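Flavodoxin (Lactobacillus reuteri, PDB 5VEG) binds flavin mononucleotide and probably serves as a low-potential electron donor to redox enzymes, in association with a bacterial microcompartment for 1,2-propanediol utilization. Local coordinates at residues F135-A138 and F139-A142; T63-I67 and S68-V72; D99-D102 and D103-T107; N43-E46 and V47-V51. All coordinates share one frame; numbering follows the deposited sequence.

Interaction 1: F135-A138 and F139-A142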
loop_
_atom_site.group_PDB
_atom_site.type_symbol
_atom_site.label_atom_id
_atom_site.label_comp_id
_atom_site.label_asym_id
_atom_site.label_seq_id
_atom_site.Cartn_x
_atom_site.Cartn_y
_atom_site.Cartn_z
ATOM N N PHE A 135 -8.096 -2.868 -0.126
ATOM C CA PHE A 135 -6.864 -3.585 0.193
ATOM C C PHE A 135 -6.653 -3.698 1.692
ATOM O O PHE A 135 -6.123 -4.714 2.168
ATOM C CB PHE A 135 -5.658 -2.931 -0.475
ATOM C CG PHE A 135 -5.397 -3.456 -1.860
ATOM C CD1 PHE A 135 -4.728 -4.668 -2.044
ATOM C CD2 PHE A 135 -5.856 -2.769 -2.973
ATOM C CE1 PHE A 135 -4.499 -5.164 -3.308
ATOM C CE2 PHE A 135 -5.634 -3.260 -4.253
ATOM C CZ PHE A 135 -4.954 -4.460 -4.423
ATOM N N ASP A 136 -7.063 -2.678 2.449
ATOM C CA ASP A 136 -6.980 -2.774 3.900
ATOM C C ASP A 136 -7.857 -3.909 4.418
ATOM O O ASP A 136 -7.430 -4.706 5.267
ATOM C CB ASP A 136 -7.376 -1.447 4.548
ATOM C CG ASP A 136 -6.910 -1.356 5.988
ATOM O OD1 ASP A 136 -7.496 -2.055 6.827
ATOM O OD2 ASP A 136 -5.945 -0.615 6.273
ATOM N N ASP A 137 -9.085 -4.005 3.906
ATOM C CA ASP A 137 -9.930 -5.152 4.231
ATOM C C ASP A 137 -9.286 -6.470 3.796
ATOM O O ASP A 137 -9.350 -7.464 4.524
ATOM C CB ASP A 137 -11.307 -4.990 3.582
ATOM C CG ASP A 137 -12.182 -3.972 4.311
ATOM O OD1 ASP A 137 -11.848 -3.586 5.452
ATOM O OD2 ASP A 137 -13.211 -3.568 3.743
ATOM N N ALA A 138 -8.674 -6.515 2.610
ATOM C CA ALA A 138 -8.089 -7.781 2.172
ATOM C C ALA A 138 -6.976 -8.226 3.114
ATOM O O ALA A 138 -6.858 -9.418 3.439
ATOM C CB ALA A 138 -7.558 -7.672 0.746
ATOM N N PHE A 139 -6.131 -7.283 3.541
ATOM C CA PHE A 139 -5.075 -7.626 4.489
ATOM C C PHE A 139 -5.668 -8.129 5.797
ATOM O O PHE A 139 -5.121 -9.042 6.430
ATOM C CB PHE A 139 -4.176 -6.410 4.736
ATOM C CG PHE A 139 -3.064 -6.238 3.714
ATOM C CD1 PHE A 139 -2.089 -7.218 3.553
ATOM C CD2 PHE A 139 -2.988 -5.084 2.932
ATOM C CE1 PHE A 139 -1.058 -7.050 2.640
ATOM C CE2 PHE A 139 -1.979 -4.909 2.020
ATOM C CZ PHE A 139 -1.006 -5.894 1.868
ATOM N N LYS A 140 -6.795 -7.547 6.214
ATOM C CA LYS A 140 -7.457 -7.986 7.438
ATOM C C LYS A 140 -7.923 -9.433 7.327
ATOM O O LYS A 140 -7.676 -10.236 8.233
ATOM C CB LYS A 140 -8.641 -7.073 7.768
ATOM C CG LYS A 140 -8.271 -5.680 8.246
ATOM C CD LYS A 140 -9.438 -5.038 9.014
ATOM C CE LYS A 140 -9.262 -3.526 9.184
ATOM N NZ LYS A 140 -9.876 -2.744 8.057
ATOM N N LYS A 141 -8.609 -9.786 6.228
ATOM C CA LYS A 141 -9.030 -11.177 6.044
ATOM C C LYS A 141 -7.833 -12.117 5.984
ATOM O O LYS A 141 -7.924 -13.272 6.412
ATOM C CB LYS A 141 -9.855 -11.359 4.762
ATOM C CG LYS A 141 -10.724 -10.200 4.363
ATOM C CD LYS A 141 -12.102 -10.259 5.003
ATOM C CE LYS A 141 -12.803 -8.906 4.901
ATOM N NZ LYS A 141 -12.634 -8.107 6.162
ATOM N N ALA A 142 -6.717 -11.653 5.430
ATOM C CA ALA A 142 -5.528 -12.484 5.351
ATOM C C ALA A 142 -4.875 -12.691 6.706
ATOM O O ALA A 142 -3.970 -13.526 6.816
ATOM C CB ALA A 142 -4.526 -11.861 4.383
#
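Asp136, Asp137 and Lys140 form a salt-bridge network within one helix, on the last turns of helix 130-141. The ammonium NZ of Lys140 lies 2.8 Å from Asp136 OD1. It meets that oxygen on the anti side, 26° out of the carboxylate plane. A second, weak bridge runs 3.4 Å from Lys140 NZ to Asp137 OD1. The lysine chain bends at its last torsion (chi4 90°), which turns NZ back between the two acids. Its CG rests 3.2 Å from Asp136 O. Asp136 is buried, and OD1 also has a hydrogen bond to Tyr114 OH on strand 113-120.

The helix is the crossover of the beta-alpha-beta unit that joins strands 113-120 and 145-154 in the flavodoxin fold. Four backbone bonds of the i to i+4 kind hold this part of it, among them Phe139 N to Phe135 O at 2.9 Å. The Phe139 ring leans obliquely on the same carbonyl, with CD2 3.2 Å from Phe135 O. That ring stacks on Tyr114. Phe135 packs on helix 98-105, where it meets Tyr101 edge-to-face.

Interaction 2: T63-I67 and S68-V72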
loop_
_atom_site.group_PDB
_atom_site.type_symbol
_atom_site.label_atom_id
_atom_site.label_comp_id
_atom_site.label_asym_id
_atom_site.label_seq_id
_atom_site.Cartn_x
_atom_site.Cartn_y
_atom_site.Cartn_z
ATOM N N THR A 63 11.816 -3.862 -1.240
ATOM C CA THR A 63 11.542 -4.221 -2.623
ATOM C C THR A 63 10.322 -3.434 -3.092
ATOM O O THR A 63 9.332 -3.324 -2.360
ATOM C CB THR A 63 11.286 -5.723 -2.752
ATOM O OG1 THR A 63 12.335 -6.442 -2.089
ATOM C CG2 THR A 63 11.224 -6.141 -4.213
ATOM N N GLU A 64 10.403 -2.874 -4.293
ATOM C CA GLU A 64 9.309 -2.108 -4.871
ATOM C C GLU A 64 8.993 -2.686 -6.240
ATOM O O GLU A 64 9.903 -2.902 -7.043
ATOM C CB GLU A 64 9.667 -0.620 -4.989
ATOM C CG GLU A 64 8.511 0.253 -5.485
ATOM C CD GLU A 64 8.847 1.746 -5.564
ATOM O OE1 GLU A 64 10.012 2.136 -5.342
ATOM O OE2 GLU A 64 7.930 2.538 -5.852
ATOM N N SER A 65 7.713 -2.935 -6.511
ATOM C CA SER A 65 7.340 -3.459 -7.820
ATOM C C SER A 65 5.940 -2.992 -8.189
ATOM O O SER A 65 5.169 -2.543 -7.339
ATOM C CB SER A 65 7.419 -4.994 -7.848
ATOM O OG SER A 65 6.649 -5.554 -6.802
ATOM N N GLU A 66 5.621 -3.085 -9.476
ATOM C CA GLU A 66 4.275 -2.794 -9.954
ATOM C C GLU A 66 3.378 -4.014 -9.759
ATOM O O GLU A 66 3.826 -5.162 -9.853
ATOM C CB GLU A 66 4.299 -2.394 -11.433
ATOM C CG GLU A 66 2.982 -1.795 -11.967
ATOM C CD GLU A 66 2.115 -2.839 -12.635
ATOM O OE1 GLU A 66 0.883 -2.775 -12.479
ATOM O OE2 GLU A 66 2.666 -3.745 -13.305
ATOM N N ILE A 67 2.094 -3.754 -9.502
ATOM C CA ILE A 67 1.217 -4.816 -9.016
ATOM C C ILE A 67 1.029 -5.908 -10.068
ATOM O O ILE A 67 0.977 -7.095 -9.736
ATOM C CB ILE A 67 -0.124 -4.228 -8.543
ATOM C CG1 ILE A 67 -0.910 -5.253 -7.725
ATOM C CG2 ILE A 67 -0.957 -3.687 -9.713
ATOM C CD1 ILE A 67 -1.915 -4.597 -6.773
ATOM N N SER A 68 0.940 -5.539 -11.344
ATOM C CA SER A 68 0.661 -6.544 -12.363
ATOM C C SER A 68 1.861 -7.439 -12.647
ATOM O O SER A 68 1.678 -8.509 -13.230
ATOM C CB SER A 68 0.201 -5.890 -13.663
ATOM O OG SER A 68 1.314 -5.507 -14.451
ATOM N N GLN A 69 3.069 -7.031 -12.252
ATOM C CA GLN A 69 4.268 -7.853 -12.396
ATOM C C GLN A 69 4.660 -8.571 -11.107
ATOM O O GLN A 69 5.790 -9.053 -11.002
ATOM C CB GLN A 69 5.453 -6.995 -12.855
ATOM C CG GLN A 69 5.202 -6.149 -14.080
ATOM C CD GLN A 69 5.533 -6.875 -15.362
ATOM O OE1 GLN A 69 5.191 -8.049 -15.531
ATOM N NE2 GLN A 69 6.191 -6.177 -16.285
ATOM N N THR A 70 3.777 -8.629 -10.114
ATOM C CA THR A 70 4.130 -9.131 -8.792
ATOM C C THR A 70 3.188 -10.261 -8.418
ATOM O O THR A 70 1.967 -10.125 -8.554
ATOM C CB THR A 70 4.067 -8.019 -7.735
ATOM O OG1 THR A 70 4.796 -6.876 -8.199
ATOM C CG2 THR A 70 4.659 -8.490 -6.417
ATOM N N ASP A 71 3.757 -11.377 -7.967
ATOM C CA ASP A 71 2.979 -12.474 -7.415
ATOM C C ASP A 71 2.943 -12.362 -5.896
ATOM O O ASP A 71 3.956 -12.059 -5.260
ATOM C CB ASP A 71 3.559 -13.825 -7.845
ATOM C CG ASP A 71 3.577 -13.989 -9.364
ATOM O OD1 ASP A 71 2.496 -13.839 -9.987
ATOM O OD2 ASP A 71 4.667 -14.251 -9.932
ATOM N N VAL A 72 1.759 -12.588 -5.318
ATOM C CA VAL A 72 1.619 -12.530 -3.867
ATOM C C VAL A 72 2.605 -13.467 -3.180
ATOM O O VAL A 72 3.149 -13.135 -2.122
ATOM C CB VAL A 72 0.165 -12.840 -3.457
ATOM C CG1 VAL A 72 0.064 -13.086 -1.944
ATOM C CG2 VAL A 72 -0.773 -11.692 -3.892
#
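Glu66 and Ser68 pair across a tight turn that ends strand 60-66, an outermost strand of the parallel flavodoxin sheet. The turn leads into helix 72-75.

Carboxylate bonds come first. Both oxygens of Glu66 grip Ser68. Ser68 N reaches Glu66 OE1 at 3.0 Å, from above the carboxylate plane. Ser68 OG donates to Glu66 OE2 in a very short bond of 2.5 Å. The glutamate starts with CG anti to its own N (chi1 -168°) and then bends at chi2, which folds the carboxylate over the turn. An alanine in place of Glu66 would probably leave the amide and hydroxyl of Ser68 without the carboxylate that takes both, and the turn less firmly held.

Backbone bonds form the turn itself. Gln69 N bonds to Glu66 O at 3.1 Å, and Thr70 N to Ile67 O at 3.2 Å. Both run from residue i+3 to residue i, as in 3-10 turns.

Ile67, buried, turns its side chain inward, onto Phe100 of helix 98-105 and Ala38 of strand 31-38. Thr70 also touches Phe100.

Hydroxyls make the remaining bonds. Ser65 OG and Thr70 OG1 are 2.7 Å apart, and Ser65 OG is also hydrogen-bonded to His34 NE2. Thr70 OG1 donates to Glu66 O at 2.6 Å. This hydroxyl and Gln69 N reach Glu66 O from opposite faces of its carbonyl plane.

Interaction 3: D99-D102 and D103-T107. With CD (cadmium ion), chain E; NA (sodium ion), chain F.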
loop_
_atom_site.group_PDB
_atom_site.type_symbol
_atom_site.label_atom_id
_atom_site.label_comp_id
_atom_site.label_asym_id
_atom_site.label_seq_id
_atom_site.Cartn_x
_atom_site.Cartn_y
_atom_site.Cartn_z
ATOM N N ASP A 99 -6.250 -9.800 -9.577
ATOM C CA ASP A 99 -5.729 -11.113 -9.219
ATOM C C ASP A 99 -4.901 -11.052 -7.940
ATOM O O ASP A 99 -5.113 -11.841 -7.006
ATOM C CB ASP A 99 -4.903 -11.659 -10.365
ATOM C CG ASP A 99 -4.294 -12.976 -10.016
ATOM O OD1 ASP A 99 -5.068 -13.873 -9.638
ATOM O OD2 ASP A 99 -3.061 -13.074 -10.064
ATOM N N PHE A 100 -3.953 -10.112 -7.887
ATOM C CA PHE A 100 -3.179 -9.849 -6.677
ATOM C C PHE A 100 -4.082 -9.641 -5.472
ATOM O O PHE A 100 -3.855 -10.222 -4.405
ATOM C CB PHE A 100 -2.293 -8.621 -6.912
ATOM C CG PHE A 100 -1.279 -8.354 -5.821
ATOM C CD1 PHE A 100 -1.656 -7.735 -4.630
ATOM C CD2 PHE A 100 0.057 -8.651 -6.018
ATOM C CE1 PHE A 100 -0.719 -7.458 -3.649
ATOM C CE2 PHE A 100 0.997 -8.364 -5.048
ATOM C CZ PHE A 100 0.609 -7.771 -3.866
ATOM N N TYR A 101 -5.097 -8.781 -5.622
ATOM C CA TYR A 101 -6.051 -8.524 -4.545
ATOM C C TYR A 101 -6.718 -9.815 -4.073
ATOM O O TYR A 101 -6.784 -10.087 -2.870
ATOM C CB TYR A 101 -7.095 -7.513 -5.030
ATOM C CG TYR A 101 -8.336 -7.358 -4.173
ATOM C CD1 TYR A 101 -8.291 -6.668 -2.961
ATOM C CD2 TYR A 101 -9.568 -7.844 -4.604
ATOM C CE1 TYR A 101 -9.435 -6.491 -2.194
ATOM C CE2 TYR A 101 -10.718 -7.678 -3.843
ATOM C CZ TYR A 101 -10.651 -6.996 -2.643
ATOM O OH TYR A 101 -11.794 -6.836 -1.883
ATOM N N ASP A 102 -7.229 -10.617 -5.014
ATOM C CA ASP A 102 -7.870 -11.882 -4.657
ATOM C C ASP A 102 -6.878 -12.849 -4.011
ATOM O O ASP A 102 -7.176 -13.460 -2.973
ATOM C CB ASP A 102 -8.513 -12.498 -5.903
ATOM C CG ASP A 102 -9.223 -13.816 -5.616
ATOM O OD1 ASP A 102 -10.120 -13.848 -4.744
ATOM O OD2 ASP A 102 -8.887 -14.825 -6.272
ATOM N N ASP A 103 -5.678 -12.977 -4.586
ATOM C CA ASP A 103 -4.676 -13.866 -3.999
ATOM C C ASP A 103 -4.284 -13.436 -2.592
ATOM O O ASP A 103 -3.979 -14.283 -1.745
ATOM C CB ASP A 103 -3.433 -13.915 -4.876
ATOM C CG ASP A 103 -3.680 -14.591 -6.203
ATOM O OD1 ASP A 103 -4.786 -15.137 -6.439
ATOM O OD2 ASP A 103 -2.743 -14.566 -7.007
ATOM N N LEU A 104 -4.272 -12.129 -2.334
ATOM C CA LEU A 104 -3.918 -11.622 -1.012
ATOM C C LEU A 104 -4.839 -12.190 0.061
ATOM O O LEU A 104 -4.378 -12.691 1.097
ATOM C CB LEU A 104 -3.990 -10.097 -1.027
ATOM C CG LEU A 104 -3.144 -9.249 -0.093
ATOM C CD1 LEU A 104 -1.671 -9.587 -0.259
ATOM C CD2 LEU A 104 -3.424 -7.761 -0.419
ATOM N N GLN A 105 -6.149 -12.141 -0.187
ATOM C CA GLN A 105 -7.134 -12.639 0.770
ATOM C C GLN A 105 -7.092 -14.144 0.953
ATOM O O GLN A 105 -7.600 -14.641 1.960
ATOM C CB GLN A 105 -8.543 -12.265 0.339
ATOM C CG GLN A 105 -8.666 -10.931 -0.288
ATOM C CD GLN A 105 -9.994 -10.762 -0.989
ATOM O OE1 GLN A 105 -10.066 -10.160 -2.057
ATOM N NE2 GLN A 105 -11.051 -11.294 -0.394
ATOM N N SER A 106 -6.538 -14.883 0.001
ATOM C CA SER A 106 -6.444 -16.327 0.124
ATOM C C SER A 106 -5.178 -16.772 0.837
ATOM O O SER A 106 -5.007 -17.973 1.066
ATOM C CB SER A 106 -6.513 -16.984 -1.265
ATOM O OG SER A 106 -7.562 -16.427 -2.045
ATOM N N THR A 107 -4.295 -15.844 1.200
ATOM C CA THR A 107 -3.012 -16.179 1.796
ATOM C C THR A 107 -3.043 -15.934 3.300
ATOM O O THR A 107 -3.635 -14.958 3.766
ATOM C CB THR A 107 -1.899 -15.357 1.142
ATOM O OG1 THR A 107 -2.006 -15.474 -0.282
ATOM C CG2 THR A 107 -0.535 -15.860 1.561
HETATM CD CD CD E . -3.146 -15.482 -9.197
HETATM NA NA NA F . -6.778 -15.391 -10.123
HETATM O O HOH W 1 -6.834 -15.278 -7.886
HETATM O O HOH W 2 -0.596 -15.367 -9.262
#
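Asp99 and Asp103, one helical turn apart, hold a cadmium ion between their carboxylates. Asp99 chelates the cadmium ion with both oxygens, OD1 at 2.5 Å and OD2 at 2.6 Å. Asp103 OD2 binds the cadmium ion at 2.4 Å. A water adds a further ligand. The two carboxylate planes stand 83° apart. Asp99 OD1 is shared, for it also binds a sodium ion at 2.3 Å. A second water, on the sodium ion, donates to both Asp102 OD2 and Asp103 OD1. It bridges these two acids, and its bonds to both probably ease the closeness of their like charges. The metals probably offset much of the negative charge gathered here.

The torsions set the pair up. Asp99 has CG anti to its backbone N (chi1 177°), while Asp103 has CG beside its N (chi1 -68°). These torsions bring Asp99 OD2 and Asp103 OD2 to the same ion. Beneath them Asp103 N bonds to Asp99 O at 2.7 Å. The helix then gives way to a turn, where Thr107 OG1 donates to Asp103 O at 2.7 Å.

Phe100 and Leu104 lie on the buried side of the helix. Phe100 CE1 lies 4.1 Å from Leu104 CD1, and the two side chains meet obliquely. Helix 98-105 is the crossover between strands 80-85 and 113-120. Phe100 packs edge-to-face on Phe75 of helix 72-75, and Leu104 packs on Phe135 and Phe139 of helix 130-141.

Interaction 4: N43-E46 and V47-V51. With FMN (flavin mononucleotide), chain D.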
loop_
_atom_site.group_PDB
_atom_site.type_symbol
_atom_site.label_atom_id
_atom_site.label_comp_id
_atom_site.label_asym_id
_atom_site.label_seq_id
_atom_site.Cartn_x
_atom_site.Cartn_y
_atom_site.Cartn_z
ATOM N N ASN A 43 0.869 8.962 -10.064
ATOM C CA ASN A 43 0.686 9.498 -8.719
ATOM C C ASN A 43 0.905 8.423 -7.655
ATOM O O ASN A 43 1.555 8.676 -6.640
ATOM C CB ASN A 43 -0.712 10.118 -8.573
ATOM C CG ASN A 43 -0.837 11.455 -9.308
ATOM O OD1 ASN A 43 0.165 12.105 -9.605
ATOM N ND2 ASN A 43 -2.072 11.854 -9.618
ATOM N N ASN A 44 0.358 7.229 -7.864
ATOM C CA ASN A 44 0.498 6.167 -6.875
ATOM C C ASN A 44 1.869 5.528 -6.893
ATOM O O ASN A 44 2.283 4.957 -5.877
ATOM C CB ASN A 44 -0.575 5.115 -7.094
ATOM C CG ASN A 44 -1.898 5.548 -6.528
ATOM O OD1 ASN A 44 -2.164 5.333 -5.350
ATOM N ND2 ASN A 44 -2.728 6.187 -7.354
ATOM N N GLU A 45 2.582 5.610 -8.019
ATOM C CA GLU A 45 3.991 5.235 -8.012
ATOM C C GLU A 45 4.809 6.258 -7.240
ATOM O O GLU A 45 5.742 5.899 -6.510
ATOM C CB GLU A 45 4.510 5.094 -9.442
ATOM C CG GLU A 45 5.994 4.852 -9.499
ATOM C CD GLU A 45 6.511 4.619 -10.903
ATOM O OE1 GLU A 45 5.690 4.508 -11.846
ATOM O OE2 GLU A 45 7.752 4.528 -11.045
ATOM N N GLU A 46 4.463 7.541 -7.383
ATOM C CA GLU A 46 5.056 8.571 -6.535
ATOM C C GLU A 46 4.816 8.273 -5.059
ATOM O O GLU A 46 5.743 8.362 -4.242
ATOM C CB GLU A 46 4.484 9.944 -6.918
ATOM C CG GLU A 46 5.242 11.133 -6.390
ATOM C CD GLU A 46 4.726 12.454 -6.982
ATOM O OE1 GLU A 46 3.935 12.415 -7.956
ATOM O OE2 GLU A 46 5.115 13.529 -6.478
ATOM N N VAL A 47 3.585 7.894 -4.696
ATOM C CA VAL A 47 3.286 7.562 -3.299
ATOM C C VAL A 47 4.142 6.387 -2.840
ATOM O O VAL A 47 4.745 6.417 -1.761
ATOM C CB VAL A 47 1.789 7.258 -3.122
ATOM C CG1 VAL A 47 1.504 6.664 -1.709
ATOM C CG2 VAL A 47 0.931 8.526 -3.396
ATOM N N ALA A 48 4.194 5.330 -3.652
ATOM C CA ALA A 48 5.041 4.185 -3.321
ATOM C C ALA A 48 6.507 4.602 -3.166
ATOM O O ALA A 48 7.190 4.159 -2.234
ATOM C CB ALA A 48 4.880 3.104 -4.393
ATOM N N ASN A 49 7.003 5.461 -4.065
ATOM C CA ASN A 49 8.382 5.946 -3.962
ATOM C C ASN A 49 8.634 6.637 -2.629
ATOM O O ASN A 49 9.675 6.428 -1.997
ATOM C CB ASN A 49 8.697 6.920 -5.103
ATOM C CG ASN A 49 8.813 6.252 -6.469
ATOM O OD1 ASN A 49 8.850 5.023 -6.597
ATOM N ND2 ASN A 49 8.875 7.080 -7.507
ATOM N N ILE A 50 7.704 7.493 -2.197
ATOM C CA ILE A 50 7.878 8.186 -0.924
ATOM C C ILE A 50 7.906 7.191 0.226
ATOM O O ILE A 50 8.690 7.337 1.168
ATOM C CB ILE A 50 6.770 9.240 -0.735
ATOM C CG1 ILE A 50 6.896 10.324 -1.817
ATOM C CG2 ILE A 50 6.825 9.830 0.671
ATOM C CD1 ILE A 50 5.624 11.194 -2.013
ATOM N N VAL A 51 7.052 6.166 0.173
ATOM C CA VAL A 51 7.025 5.179 1.250
ATOM C C VAL A 51 8.309 4.351 1.246
ATOM O O VAL A 51 8.894 4.084 2.303
ATOM C CB VAL A 51 5.766 4.297 1.133
ATOM C CG1 VAL A 51 5.801 3.182 2.177
ATOM C CG2 VAL A 51 4.466 5.158 1.288
HETATM N N1 FMN D . -10.373 8.672 -7.695
HETATM C C2 FMN D . -11.054 8.215 -6.585
HETATM O O2 FMN D . -10.575 8.388 -5.468
HETATM N N3 FMN D . -12.271 7.582 -6.724
HETATM C C4 FMN D . -12.823 7.397 -7.975
HETATM O O4 FMN D . -13.904 6.825 -8.067
HETATM C C4A FMN D . -12.149 7.859 -9.106
HETATM N N5 FMN D . -12.679 7.686 -10.374
HETATM C C5A FMN D . -11.969 8.157 -11.472
HETATM C C6 FMN D . -12.479 8.004 -12.766
HETATM C C7 FMN D . -11.761 8.481 -13.869
HETATM C C7M FMN D . -12.303 8.322 -15.263
HETATM C C8 FMN D . -10.542 9.122 -13.682
HETATM C C8M FMN D . -9.776 9.639 -14.869
HETATM C C9 FMN D . -10.030 9.285 -12.398
HETATM C C9A FMN D . -10.741 8.790 -11.305
HETATM N N10 FMN D . -10.213 8.949 -10.043
HETATM C C10 FMN D . -10.919 8.498 -8.950
HETATM C "C1'" FMN D . -8.920 9.691 -9.875
HETATM C "C2'" FMN D . -7.629 8.885 -9.826
HETATM O "O2'" FMN D . -7.736 7.929 -8.803
HETATM C "C3'" FMN D . -6.569 9.899 -9.437
HETATM O "O3'" FMN D . -6.337 10.830 -10.478
HETATM C "C4'" FMN D . -5.251 9.253 -9.059
HETATM O "O4'" FMN D . -4.378 10.264 -8.621
HETATM C "C5'" FMN D . -4.620 8.579 -10.266
HETATM O "O5'" FMN D . -3.511 7.852 -9.782
HETATM P P FMN D . -2.348 7.361 -10.784
HETATM O O1P FMN D . -1.664 8.588 -11.343
HETATM O O2P FMN D . -1.366 6.561 -9.946
HETATM O O3P FMN D . -2.934 6.572 -11.917
#
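Val47 lays its CG2 branch 3.3 Å from Asn43 O, at the start of helix 43-56, where the phosphate of flavin mononucleotide sits. With CG1 anti to the backbone N (chi1 170°), CG2 falls beside that N and so near the carbonyl. Asn43 and Asn44 turn the other way, toward the cofactor. Asn43 ND2 bonds to the ribityl O4' at 3.0 Å, nearly straight at 173°. Its backbone N holds phosphate O1P. Asn44 grips O2P twice, through N at 2.8 Å and ND2 at 3.0 Å. Its OD1 accepts from Ser119 N, which fixes the amide's rotation. The phosphate thus meets backbone N-H groups of the first helical turn, as in the phosphate-binding loop of flavodoxins.

Further along, Glu45 and Asn49 lie one turn apart with carboxylate and amide planes 87° to each other. Asn49 N bonds to Glu45 O at 2.8 Å, and Asn49 CG is 3.1 Å from Glu45 O. An alanine here would keep that backbone bond but would probably leave a gap beside Glu45 CG and O.

Helix 43-56 is the crossover from strand 31-38 to strand 60-66. Val47 and Ile50 pack on Leu165 of helix 159-176, and Ala48 faces Val35 and Tyr37 of strand 31-38.

How the interactions relate
Along the chain the order is interaction 4, then 2, 3 and 1. All four are local and follow in series; none nests in or crosses another. Interaction 4 opens the first crossover helix at the cofactor. Interaction 2 closes the turn after strand 60-66, and Glu64 of that strand lies against Ala48 of interaction 4. Val72 of interaction 2 packs on Phe100 and Asp103 of interaction 3. Interactions 3 and 1 pair helices 98-105 and 130-141, with Ala138 against Tyr101 and Gln105. Ile67 also reaches Phe135, so interaction 2 touches all three others. Interaction 4 lies across the chain's centre from 1 and 3, about 20 and 22 Å between centres.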